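Local coordinates for protein amine Dehydrogenase (Pseudomonas putida, PDB 1JMX) that carries two covalently attached c-type hemes and probably passes on electrons, as the alpha subunit of a quinohemoprotein amine dehydrogenase, at residues G198-T203 / V212-A217; T222-S227 / V242-A247; A179-W184 / V202-G207; G262-A267 / L274-V279. All coordinates share one frame; numbering follows the deposited sequence.

Interaction 1 of 4, residues G198-T203 / V212-A217; sequences GVMSVT and VEVKGA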
loop_
_atom_site.group_PDB
_atom_site.type_symbol
_atom_site.label_atom_id
_atom_site.label_comp_id
_atom_site.label_asym_id
_atom_site.label_seq_id
_atom_site.Cartn_x
_atom_site.Cartn_y
_atom_site.Cartn_z
ATOM N N GLY A 198 9.923 30.068 18.881
ATOM C CA GLY A 198 10.758 29.934 20.057
ATOM C C GLY A 198 12.234 29.879 19.731
ATOM O O GLY A 198 12.672 30.309 18.663
ATOM N N VAL A 199 13.005 29.339 20.666
ATOM C CA VAL A 199 14.446 29.214 20.505
ATOM C C VAL A 199 14.895 27.799 20.830
ATOM O O VAL A 199 14.502 27.211 21.832
ATOM C CB VAL A 199 15.216 30.240 21.395
ATOM C CG1 VAL A 199 16.724 30.015 21.288
ATOM C CG2 VAL A 199 14.890 31.658 20.955
ATOM N N MET A 200 15.697 27.251 19.934
ATOM C CA MET A 200 16.227 25.924 20.100
ATOM C C MET A 200 17.713 26.055 20.361
ATOM O O MET A 200 18.454 26.645 19.576
ATOM C CB MET A 200 15.974 25.086 18.851
ATOM C CG MET A 200 16.352 23.626 19.022
ATOM S SD MET A 200 15.916 22.624 17.587
ATOM C CE MET A 200 17.153 23.126 16.398
ATOM N N SER A 201 18.116 25.578 21.525
ATOM C CA SER A 201 19.499 25.610 21.936
ATOM C C SER A 201 20.141 24.264 21.598
ATOM O O SER A 201 19.689 23.210 22.045
ATOM C CB SER A 201 19.570 25.884 23.440
ATOM O OG SER A 201 20.912 26.015 23.890
ATOM N N VAL A 202 21.169 24.313 20.764
ATOM C CA VAL A 202 21.894 23.120 20.352
ATOM C C VAL A 202 23.268 23.184 20.993
ATOM O O VAL A 202 23.973 24.176 20.849
ATOM C CB VAL A 202 22.069 23.069 18.815
ATOM C CG1 VAL A 202 22.760 21.784 18.405
ATOM C CG2 VAL A 202 20.726 23.194 18.122
ATOM N N THR A 203 23.620 22.152 21.751
ATOM C CA THR A 203 24.927 22.094 22.400
ATOM C C THR A 203 25.557 20.770 21.997
ATOM O O THR A 203 24.860 19.780 21.816
ATOM C CB THR A 203 24.833 22.181 23.962
ATOM O OG1 THR A 203 24.211 21.004 24.478
ATOM C CG2 THR A 203 24.022 23.400 24.401
ATOM N N VAL A 212 19.667 18.915 22.786
ATOM C CA VAL A 212 18.760 19.914 22.221
ATOM C C VAL A 212 17.751 20.410 23.245
ATOM O O VAL A 212 17.204 19.638 24.030
ATOM C CB VAL A 212 17.982 19.346 20.985
ATOM C CG1 VAL A 212 17.206 20.451 20.286
ATOM C CG2 VAL A 212 18.936 18.678 19.998
ATOM N N GLU A 213 17.493 21.710 23.206
ATOM C CA GLU A 213 16.545 22.328 24.120
ATOM C C GLU A 213 15.631 23.249 23.329
ATOM O O GLU A 213 16.089 24.168 22.660
ATOM C CB GLU A 213 17.290 23.131 25.187
ATOM C CG GLU A 213 16.414 23.655 26.307
ATOM C CD GLU A 213 16.641 22.917 27.623
ATOM O OE1 GLU A 213 15.637 22.491 28.259
ATOM O OE2 GLU A 213 17.822 22.775 28.029
ATOM N N VAL A 214 14.339 22.970 23.384
ATOM C CA VAL A 214 13.354 23.767 22.679
ATOM C C VAL A 214 12.593 24.603 23.699
ATOM O O VAL A 214 12.102 24.079 24.703
ATOM C CB VAL A 214 12.364 22.861 21.917
ATOM C CG1 VAL A 214 11.479 23.680 21.019
ATOM C CG2 VAL A 214 13.126 21.831 21.107
ATOM N N LYS A 215 12.549 25.911 23.468
ATOM C CA LYS A 215 11.832 26.819 24.351
ATOM C C LYS A 215 10.933 27.752 23.547
ATOM O O LYS A 215 11.417 28.630 22.846
ATOM C CB LYS A 215 12.808 27.634 25.207
ATOM C CG LYS A 215 12.852 27.200 26.667
ATOM C CD LYS A 215 13.314 25.753 26.790
ATOM C CE LYS A 215 12.546 24.994 27.870
ATOM N NZ LYS A 215 12.753 23.507 27.766
ATOM N N GLY A 216 9.623 27.562 23.651
ATOM C CA GLY A 216 8.708 28.412 22.917
ATOM C C GLY A 216 7.257 28.179 23.273
ATOM O O GLY A 216 6.938 27.697 24.360
ATOM N N ALA A 217 6.370 28.536 22.355
ATOM C CA ALA A 217 4.942 28.362 22.571
ATOM C C ALA A 217 4.208 28.544 21.265
ATOM O O ALA A 217 4.777 29.017 20.282
ATOM C CB ALA A 217 4.434 29.377 23.590
#

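Interaction 2 of 4, residues T222-S227 / V242-A247; sequences TPFNGS and VKVGDA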
loop_
_atom_site.group_PDB
_atom_site.type_symbol
_atom_site.label_atom_id
_atom_site.label_comp_id
_atom_site.label_asym_id
_atom_site.label_seq_id
_atom_site.Cartn_x
_atom_site.Cartn_y
_atom_site.Cartn_z
ATOM N N THR A 222 -0.369 27.760 24.343
ATOM C CA THR A 222 0.037 26.435 24.804
ATOM C C THR A 222 1.573 26.374 24.648
ATOM O O THR A 222 2.126 26.788 23.628
ATOM C CB THR A 222 -0.699 25.296 24.015
ATOM O OG1 THR A 222 -0.278 24.005 24.477
ATOM C CG2 THR A 222 -0.395 25.371 22.582
ATOM N N PRO A 223 2.284 25.928 25.700
ATOM C CA PRO A 223 3.744 25.831 25.697
ATOM C C PRO A 223 4.359 24.857 24.697
ATOM O O PRO A 223 3.747 23.860 24.312
ATOM C CB PRO A 223 4.054 25.390 27.132
ATOM C CG PRO A 223 2.903 25.916 27.914
ATOM C CD PRO A 223 1.753 25.564 27.022
ATOM N N PHE A 224 5.593 25.155 24.307
ATOM C CA PHE A 224 6.343 24.302 23.400
ATOM C C PHE A 224 7.775 24.222 23.934
ATOM O O PHE A 224 8.721 24.749 23.345
ATOM C CB PHE A 224 6.310 24.837 21.963
ATOM C CG PHE A 224 6.714 23.817 20.934
ATOM C CD1 PHE A 224 5.892 22.730 20.659
ATOM C CD2 PHE A 224 7.925 23.923 20.265
ATOM C CE1 PHE A 224 6.268 21.754 19.730
ATOM C CE2 PHE A 224 8.319 22.955 19.329
ATOM C CZ PHE A 224 7.483 21.864 19.063
ATOM N N ASN A 225 7.907 23.599 25.098
ATOM C CA ASN A 225 9.205 23.435 25.736
ATOM C C ASN A 225 9.565 21.957 25.791
ATOM O O ASN A 225 8.758 21.117 26.207
ATOM C CB ASN A 225 9.197 24.023 27.150
ATOM C CG ASN A 225 8.829 25.500 27.170
ATOM O OD1 ASN A 225 9.316 26.281 26.357
ATOM N ND2 ASN A 225 7.964 25.886 28.108
ATOM N N GLY A 226 10.784 21.647 25.368
ATOM C CA GLY A 226 11.226 20.272 25.372
ATOM C C GLY A 226 12.723 20.101 25.441
ATOM O O GLY A 226 13.500 21.041 25.294
ATOM N N SER A 227 13.108 18.855 25.658
ATOM C CA SER A 227 14.500 18.452 25.772
ATOM C C SER A 227 14.672 17.153 24.993
ATOM O O SER A 227 13.786 16.295 24.997
ATOM C CB SER A 227 14.835 18.212 27.247
ATOM O OG SER A 227 16.071 17.532 27.409
ATOM N N VAL A 242 12.801 15.115 20.352
ATOM C CA VAL A 242 12.587 16.054 21.431
ATOM C C VAL A 242 11.269 15.799 22.133
ATOM O O VAL A 242 10.197 15.884 21.530
ATOM C CB VAL A 242 12.616 17.506 20.915
ATOM C CG1 VAL A 242 12.361 18.473 22.050
ATOM C CG2 VAL A 242 13.965 17.800 20.262
ATOM N N LYS A 243 11.376 15.474 23.414
ATOM C CA LYS A 243 10.229 15.210 24.261
ATOM C C LYS A 243 9.597 16.545 24.670
ATOM O O LYS A 243 10.102 17.231 25.574
ATOM C CB LYS A 243 10.697 14.445 25.503
ATOM C CG LYS A 243 9.601 14.078 26.481
ATOM C CD LYS A 243 8.825 12.877 26.001
ATOM C CE LYS A 243 7.699 12.524 26.959
ATOM N NZ LYS A 243 6.800 11.484 26.356
ATOM N N VAL A 244 8.545 16.946 23.948
ATOM C CA VAL A 244 7.825 18.190 24.234
ATOM C C VAL A 244 6.518 17.828 24.931
ATOM O O VAL A 244 5.557 17.366 24.299
ATOM C CB VAL A 244 7.520 19.002 22.951
ATOM C CG1 VAL A 244 6.777 20.292 23.313
ATOM C CG2 VAL A 244 8.806 19.329 22.211
ATOM N N GLY A 245 6.494 18.037 26.243
ATOM C CA GLY A 245 5.321 17.701 27.027
ATOM C C GLY A 245 5.250 16.199 27.245
ATOM O O GLY A 245 6.184 15.593 27.787
ATOM N N ASP A 246 4.165 15.592 26.774
ATOM C CA ASP A 246 3.946 14.153 26.917
ATOM C C ASP A 246 4.216 13.406 25.609
ATOM O O ASP A 246 4.006 12.189 25.526
ATOM C CB ASP A 246 2.498 13.885 27.355
ATOM C CG ASP A 246 2.148 14.557 28.681
ATOM O OD1 ASP A 246 2.187 13.867 29.730
ATOM O OD2 ASP A 246 1.834 15.771 28.677
ATOM N N ALA A 247 4.718 14.115 24.605
ATOM C CA ALA A 247 4.977 13.487 23.318
ATOM C C ALA A 247 6.408 13.615 22.830
ATOM O O ALA A 247 7.061 14.645 23.021
ATOM C CB ALA A 247 4.020 14.055 22.265
#

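Interaction 3 of 4, residues A179-W184 / V202-G207; sequences ALPGQW and VTPDQG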
loop_
_atom_site.group_PDB
_atom_site.type_symbol
_atom_site.label_atom_id
_atom_site.label_comp_id
_atom_site.label_asym_id
_atom_site.label_seq_id
_atom_site.Cartn_x
_atom_site.Cartn_y
_atom_site.Cartn_z
ATOM N N ALA A 179 29.682 23.326 13.305
ATOM C CA ALA A 179 29.006 24.495 12.744
ATOM C C ALA A 179 27.556 24.661 13.207
ATOM O O ALA A 179 26.940 25.689 12.932
ATOM C CB ALA A 179 29.050 24.446 11.219
ATOM N N LEU A 180 27.021 23.669 13.919
ATOM C CA LEU A 180 25.627 23.717 14.372
ATOM C C LEU A 180 25.326 24.204 15.792
ATOM O O LEU A 180 24.238 24.722 16.039
ATOM C CB LEU A 180 24.936 22.369 14.131
ATOM C CG LEU A 180 24.948 21.847 12.691
ATOM C CD1 LEU A 180 24.169 20.559 12.622
ATOM C CD2 LEU A 180 24.363 22.875 11.732
ATOM N N PRO A 181 26.248 24.005 16.751
ATOM C CA PRO A 181 25.953 24.475 18.108
ATOM C C PRO A 181 25.683 25.983 18.202
ATOM O O PRO A 181 26.268 26.776 17.460
ATOM C CB PRO A 181 27.206 24.067 18.882
ATOM C CG PRO A 181 27.585 22.785 18.217
ATOM C CD PRO A 181 27.465 23.174 16.754
ATOM N N GLY A 182 24.778 26.356 19.103
ATOM C CA GLY A 182 24.431 27.752 19.287
ATOM C C GLY A 182 22.943 27.898 19.527
ATOM O O GLY A 182 22.260 26.916 19.811
ATOM N N GLN A 183 22.431 29.119 19.412
ATOM C CA GLN A 183 21.010 29.357 19.611
ATOM C C GLN A 183 20.351 29.425 18.242
ATOM O O GLN A 183 20.931 29.945 17.281
ATOM C CB GLN A 183 20.763 30.650 20.393
ATOM C CG GLN A 183 21.534 30.763 21.717
ATOM C CD GLN A 183 21.262 29.616 22.688
ATOM O OE1 GLN A 183 20.188 29.012 22.669
ATOM N NE2 GLN A 183 22.237 29.319 23.553
ATOM N N TRP A 184 19.145 28.879 18.155
ATOM C CA TRP A 184 18.424 28.851 16.896
ATOM C C TRP A 184 16.995 29.337 17.039
ATOM O O TRP A 184 16.165 28.659 17.632
ATOM C CB TRP A 184 18.402 27.427 16.331
ATOM C CG TRP A 184 19.714 26.949 15.806
ATOM C CD1 TRP A 184 20.806 26.562 16.537
ATOM C CD2 TRP A 184 20.064 26.760 14.430
ATOM N NE1 TRP A 184 21.808 26.141 15.700
ATOM C CE2 TRP A 184 21.383 26.250 14.401
ATOM C CE3 TRP A 184 19.392 26.970 13.217
ATOM C CZ2 TRP A 184 22.041 25.943 13.202
ATOM C CZ3 TRP A 184 20.048 26.667 12.026
ATOM C CH2 TRP A 184 21.359 26.159 12.029
ATOM N N VAL A 202 21.169 24.313 20.764
ATOM C CA VAL A 202 21.894 23.120 20.352
ATOM C C VAL A 202 23.268 23.184 20.993
ATOM O O VAL A 202 23.973 24.176 20.849
ATOM C CB VAL A 202 22.069 23.069 18.815
ATOM C CG1 VAL A 202 22.760 21.784 18.405
ATOM C CG2 VAL A 202 20.726 23.194 18.122
ATOM N N THR A 203 23.620 22.152 21.751
ATOM C CA THR A 203 24.927 22.094 22.400
ATOM C C THR A 203 25.557 20.770 21.997
ATOM O O THR A 203 24.860 19.780 21.816
ATOM C CB THR A 203 24.833 22.181 23.962
ATOM O OG1 THR A 203 24.211 21.004 24.478
ATOM C CG2 THR A 203 24.022 23.400 24.401
ATOM N N PRO A 204 26.889 20.728 21.870
ATOM C CA PRO A 204 27.581 19.495 21.477
ATOM C C PRO A 204 27.520 18.344 22.479
ATOM O O PRO A 204 27.173 18.510 23.655
ATOM C CB PRO A 204 29.020 19.969 21.269
ATOM C CG PRO A 204 29.163 21.022 22.333
ATOM C CD PRO A 204 27.858 21.798 22.171
ATOM N N ASP A 205 27.842 17.167 21.967
ATOM C CA ASP A 205 27.877 15.933 22.737
ATOM C C ASP A 205 28.888 15.054 21.983
ATOM O O ASP A 205 29.656 15.556 21.151
ATOM C CB ASP A 205 26.485 15.284 22.757
ATOM C CG ASP A 205 26.279 14.362 23.949
ATOM O OD1 ASP A 205 25.271 13.625 23.958
ATOM O OD2 ASP A 205 27.111 14.372 24.887
ATOM N N GLN A 206 28.889 13.757 22.260
ATOM C CA GLN A 206 29.809 12.835 21.599
ATOM C C GLN A 206 29.689 12.800 20.067
ATOM O O GLN A 206 28.622 12.493 19.532
ATOM C CB GLN A 206 29.592 11.419 22.154
ATOM C CG GLN A 206 28.108 10.979 22.157
ATOM C CD GLN A 206 27.859 9.609 21.502
ATOM O OE1 GLN A 206 27.636 8.605 22.200
ATOM N NE2 GLN A 206 27.861 9.571 20.157
ATOM N N GLY A 207 30.779 13.121 19.372
ATOM C CA GLY A 207 30.802 13.071 17.913
ATOM C C GLY A 207 29.883 13.988 17.117
ATOM O O GLY A 207 30.043 15.209 17.142
#

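Interaction 4 of 4, residues G262-A267 / L274-V279; sequences GRMFEA and LDFTAV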
loop_
_atom_site.group_PDB
_atom_site.type_symbol
_atom_site.label_atom_id
_atom_site.label_comp_id
_atom_site.label_asym_id
_atom_site.label_seq_id
_atom_site.Cartn_x
_atom_site.Cartn_y
_atom_site.Cartn_z
ATOM N N GLY A 262 12.620 21.806 7.706
ATOM C CA GLY A 262 12.092 20.464 7.768
ATOM C C GLY A 262 10.742 20.358 8.440
ATOM O O GLY A 262 9.910 21.267 8.367
ATOM N N ARG A 263 10.550 19.245 9.134
ATOM C CA ARG A 263 9.298 18.972 9.803
ATOM C C ARG A 263 9.533 18.277 11.129
ATOM O O ARG A 263 10.462 17.490 11.278
ATOM C CB ARG A 263 8.431 18.104 8.890
ATOM C CG ARG A 263 7.036 17.811 9.390
ATOM C CD ARG A 263 6.223 17.147 8.299
ATOM N NE ARG A 263 4.833 16.982 8.688
ATOM C CZ ARG A 263 4.309 15.843 9.114
ATOM N NH1 ARG A 263 5.055 14.750 9.200
ATOM N NH2 ARG A 263 3.049 15.814 9.505
ATOM N N MET A 264 8.702 18.614 12.106
ATOM C CA MET A 264 8.781 18.025 13.426
ATOM C C MET A 264 7.432 17.369 13.660
ATOM O O MET A 264 6.407 18.038 13.612
ATOM C CB MET A 264 9.023 19.110 14.463
ATOM C CG MET A 264 10.072 18.758 15.478
ATOM S SD MET A 264 10.331 20.129 16.597
ATOM C CE MET A 264 10.217 19.297 18.155
ATOM N N PHE A 265 7.427 16.063 13.901
ATOM C CA PHE A 265 6.172 15.343 14.097
ATOM C C PHE A 265 6.209 14.346 15.240
ATOM O O PHE A 265 7.271 13.987 15.733
ATOM C CB PHE A 265 5.793 14.617 12.802
ATOM C CG PHE A 265 6.863 13.695 12.288
ATOM C CD1 PHE A 265 6.864 12.343 12.634
ATOM C CD2 PHE A 265 7.878 14.177 11.474
ATOM C CE1 PHE A 265 7.863 11.490 12.178
ATOM C CE2 PHE A 265 8.885 13.331 11.011
ATOM C CZ PHE A 265 8.877 11.983 11.364
ATOM N N GLU A 266 5.037 13.897 15.664
ATOM C CA GLU A 266 4.963 12.913 16.720
ATOM C C GLU A 266 5.531 11.602 16.211
ATOM O O GLU A 266 5.093 11.075 15.186
ATOM C CB GLU A 266 3.530 12.711 17.153
ATOM C CG GLU A 266 3.018 13.786 18.056
ATOM C CD GLU A 266 1.757 13.361 18.737
ATOM O OE1 GLU A 266 0.730 14.029 18.525
ATOM O OE2 GLU A 266 1.786 12.349 19.473
ATOM N N ALA A 267 6.521 11.093 16.936
ATOM C CA ALA A 267 7.203 9.845 16.601
ATOM C C ALA A 267 6.230 8.715 16.303
ATOM O O ALA A 267 6.493 7.857 15.466
ATOM C CB ALA A 267 8.097 9.450 17.745
ATOM N N LEU A 274 4.399 19.699 12.555
ATOM C CA LEU A 274 4.445 21.107 12.234
ATOM C C LEU A 274 5.579 21.402 11.263
ATOM O O LEU A 274 6.604 20.726 11.267
ATOM C CB LEU A 274 4.620 21.940 13.519
ATOM C CG LEU A 274 5.770 21.580 14.466
ATOM C CD1 LEU A 274 6.515 22.814 14.873
ATOM C CD2 LEU A 274 5.259 20.840 15.677
ATOM N N ASP A 275 5.355 22.363 10.375
ATOM C CA ASP A 275 6.391 22.776 9.441
ATOM C C ASP A 275 7.397 23.482 10.317
ATOM O O ASP A 275 7.027 24.136 11.289
ATOM C CB ASP A 275 5.829 23.716 8.382
ATOM C CG ASP A 275 4.964 22.990 7.379
ATOM O OD1 ASP A 275 5.076 21.750 7.290
ATOM O OD2 ASP A 275 4.174 23.651 6.675
ATOM N N PHE A 276 8.666 23.366 9.978
ATOM C CA PHE A 276 9.678 23.956 10.818
ATOM C C PHE A 276 10.809 24.622 10.064
ATOM O O PHE A 276 11.455 24.020 9.211
ATOM C CB PHE A 276 10.214 22.869 11.747
ATOM C CG PHE A 276 11.225 23.347 12.743
ATOM C CD1 PHE A 276 10.869 23.514 14.077
ATOM C CD2 PHE A 276 12.549 23.549 12.372
ATOM C CE1 PHE A 276 11.823 23.867 15.030
ATOM C CE2 PHE A 276 13.507 23.901 13.311
ATOM C CZ PHE A 276 13.145 24.059 14.644
ATOM N N THR A 277 11.048 25.879 10.406
ATOM C CA THR A 277 12.125 26.637 9.804
ATOM C C THR A 277 12.831 27.347 10.950
ATOM O O THR A 277 12.192 27.781 11.898
ATOM C CB THR A 277 11.610 27.620 8.718
ATOM O OG1 THR A 277 12.720 28.340 8.167
ATOM C CG2 THR A 277 10.595 28.602 9.284
ATOM N N ALA A 278 14.153 27.361 10.917
ATOM C CA ALA A 278 14.920 28.002 11.974
ATOM C C ALA A 278 16.138 28.693 11.395
ATOM O O ALA A 278 16.544 28.415 10.258
ATOM C CB ALA A 278 15.347 26.979 13.039
ATOM N N VAL A 279 16.716 29.598 12.182
ATOM C CA VAL A 279 17.893 30.344 11.766
ATOM C C VAL A 279 18.857 30.468 12.936
ATOM O O VAL A 279 18.453 30.786 14.051
ATOM C CB VAL A 279 17.502 31.746 11.244
ATOM C CG1 VAL A 279 18.726 32.619 11.086
ATOM C CG2 VAL A 279 16.812 31.612 9.908
HETATM O O HOH W 1 3.689 19.613 8.832
#

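Interaction 1 of 4, residues G198-T203 / V212-A217
The carbonyl oxygen of E213 is gripped twice from across the pair: S201 N donates an in-plane hydrogen bond of 2.7 Å to E213 O, and M200 CA brings a C-H up to E213 O at 3.1 Å. This belongs to an antiparallel beta hairpin, strands 194-204 and 209-218 of an eight-stranded barrel. Its 198-203 and 212-217 segments run almost exactly antiparallel, at 176°, and four backbone bonds tie the hydrogen-bonded pairs V199 with K215 and S201 with E213. The non-hydrogen-bonded pair M200 with V214 lies between them, and beyond V199 another brings the CA atoms of G198 and G216 to 3.8 Å. Glycine suits this spot, because a CB on G198 would collide with K215 O and G216 CA. On the face of M200, V202, V212 and V214 the side chains are buried and apolar. M200 starts with CG anti to its backbone N (chi1 -173°), which lays CG against V212 CG1 at 3.5 Å, the two side chains crossing obliquely, while F186 of strand 182-190 touches both M200 and V214. The other face is more polar: beside V199 it carries S201, E213 and K215. There K215 bends back along its own strand, and K215 NZ meets the anti lone pair of E213 OE1 at 3.1 Å in a salt bridge.

Interaction 2 of 4, residues T222-S227 / V242-A247
F224 lays one face of its ring under V244, whose CG2 stands 4.2 Å above the plane of the F224 ring, offset toward the rim. The other branch, V244 CG1, approaches F224 CD1 obliquely at 3.7 Å, so both methyls of one valine engage one phenyl group, and the two side chains cross at about a right angle. Farther along, G226 faces V244 and V242. A CB here would strike V244 CG2, V242 CG1 and K243 O, so only glycine lets the strands come this close. The backbone pairing is sparse: K243 N donates to S227 O at 3.0 Å from well above the carbonyl plane, and the return bond from S227 N to K243 O is weak at 3.4 Å. Beyond V244 the chain leaves its partner in a type II' turn from V244 to A247, where V244 N donates to A247 O at 2.9 Å and the turn-closing bond from A247 N to V244 O is weak; G245 takes the positive phi (77°) that glycine tolerates readily. This is the 223-233/237-244 hairpin of the antiparallel barrel. Strand 209-218 flanks 222-227, with N225 OD1 accepting from G216 N, strand 247-256 flanks V242, and M264 of strand 259-266 packs against both F224 and V242.

Interaction 3 of 4, residues A179-W184 / V202-G207
V202 is the tightly packed centre of this contact, held at its backbone and at both methyl groups. G182 and V202 form an antiparallel hydrogen-bonded pair: G182 N donates to V202 O at 2.9 Å in the carbonyl plane, and V202 N returns a bond of 3.0 Å to G182 O, almost straight and nearly along the C=O axis. G182 has a backbone (phi 141°) at which a CB would jam against the carbonyl oxygen of P181, so glycine is called for by its own chain rather than by its partner. With CG1 anti to the backbone N, V202 directs CG2 to W184, where it lies obliquely 3.7 Å from W184 CD1, while CG1 leans on L180 and P181. The indole is itself fixed in rotation, since W184 NE1 donates in its ring plane to L180 O at 2.8 Å, satisfying the carbonyl of the loop just before the strand. An alanine in place of W184 would probably leave L180 O without this donor and loosen the packing on V202 CG2. The solvent side is looser. There P181 CB merely brushes P204 CD at 4.0 Å, two rigid rings crossing obliquely where both strands fray into loops, and on the outer face Q183 OE1 makes a weak hydrogen bond to S201 OG. W184 also packs on A278 of strand 269-280. Strand 182-190 thus lies between its hairpin partner and the last strand, as expected where a meander of antiparallel strands closes into a barrel.

Interaction 4 of 4, residues G262-A267 / L274-V279
R263 reaches out from the last hairpin of the antiparallel barrel, strands 259-266 and 269-280, and its side chain meets partners from CB to the guanidinium tip. Its CB lies 4.0 Å from L274 O, and CG, anti to the backbone N (chi1 -175°), comes nearer, with R263 CG 3.5 Å from L274 O. From there the chain runs extended to NE, which donates in the guanidinium plane to a water 2.9 Å from R263 NE. That water donates a hydrogen bond to D275 OD1, 3.0 Å from the water oxygen, and so bridges two opposite charges that do not touch directly. At the tip, NH1 binds E83 O and NH2 binds D270 O, so a long, multidentate arginine is well matched to this buried place. D275 OD1 has a second partner in a salt bridge to R85, which would probably help keep the carboxylate ionised. The backbones beneath are joined by four bonds, two between G262 and F276 and two between M264 and L274; the shortest runs from L274 N to M264 O at 2.8 Å. The opposite face is apolar. L274 holds CG in the crowded position between backbone N and carbonyl carbon (chi1 52°), which brings L274 CG to 4.1 Å from M264 CB. F276 stacks on F253 and meets F186, a large ring suited to filling the barrel interior. M264, bent at its last torsion, completes the layer with a Met-aromatic contact, its SD 5.0 Å from the centroid of the F276 ring and 44° off the ring normal.

In the fold
All four contacts join hairpin-paired strands of one barrel, strands 182-190 to 269-280. Interactions 1 and 3 share V202 and T203 and place strand 194-204 between its two neighbours; interaction 2 continues the sheet from interaction 1 through backbone bonds such as V214 N to G226 O, 2.8 Å. Interaction 4 is buried, near the chain's centre, and the other three are partly exposed. Inside the barrel the contacts converge: M200 of interaction 1 touches F276, F224 of interaction 2 touches M264 and L274, and W184 of interaction 3 touches A278. Outside, chemistry varies with place, from a surface salt bridge in interaction 1 to a buried, water-bridged arginine in interaction 4.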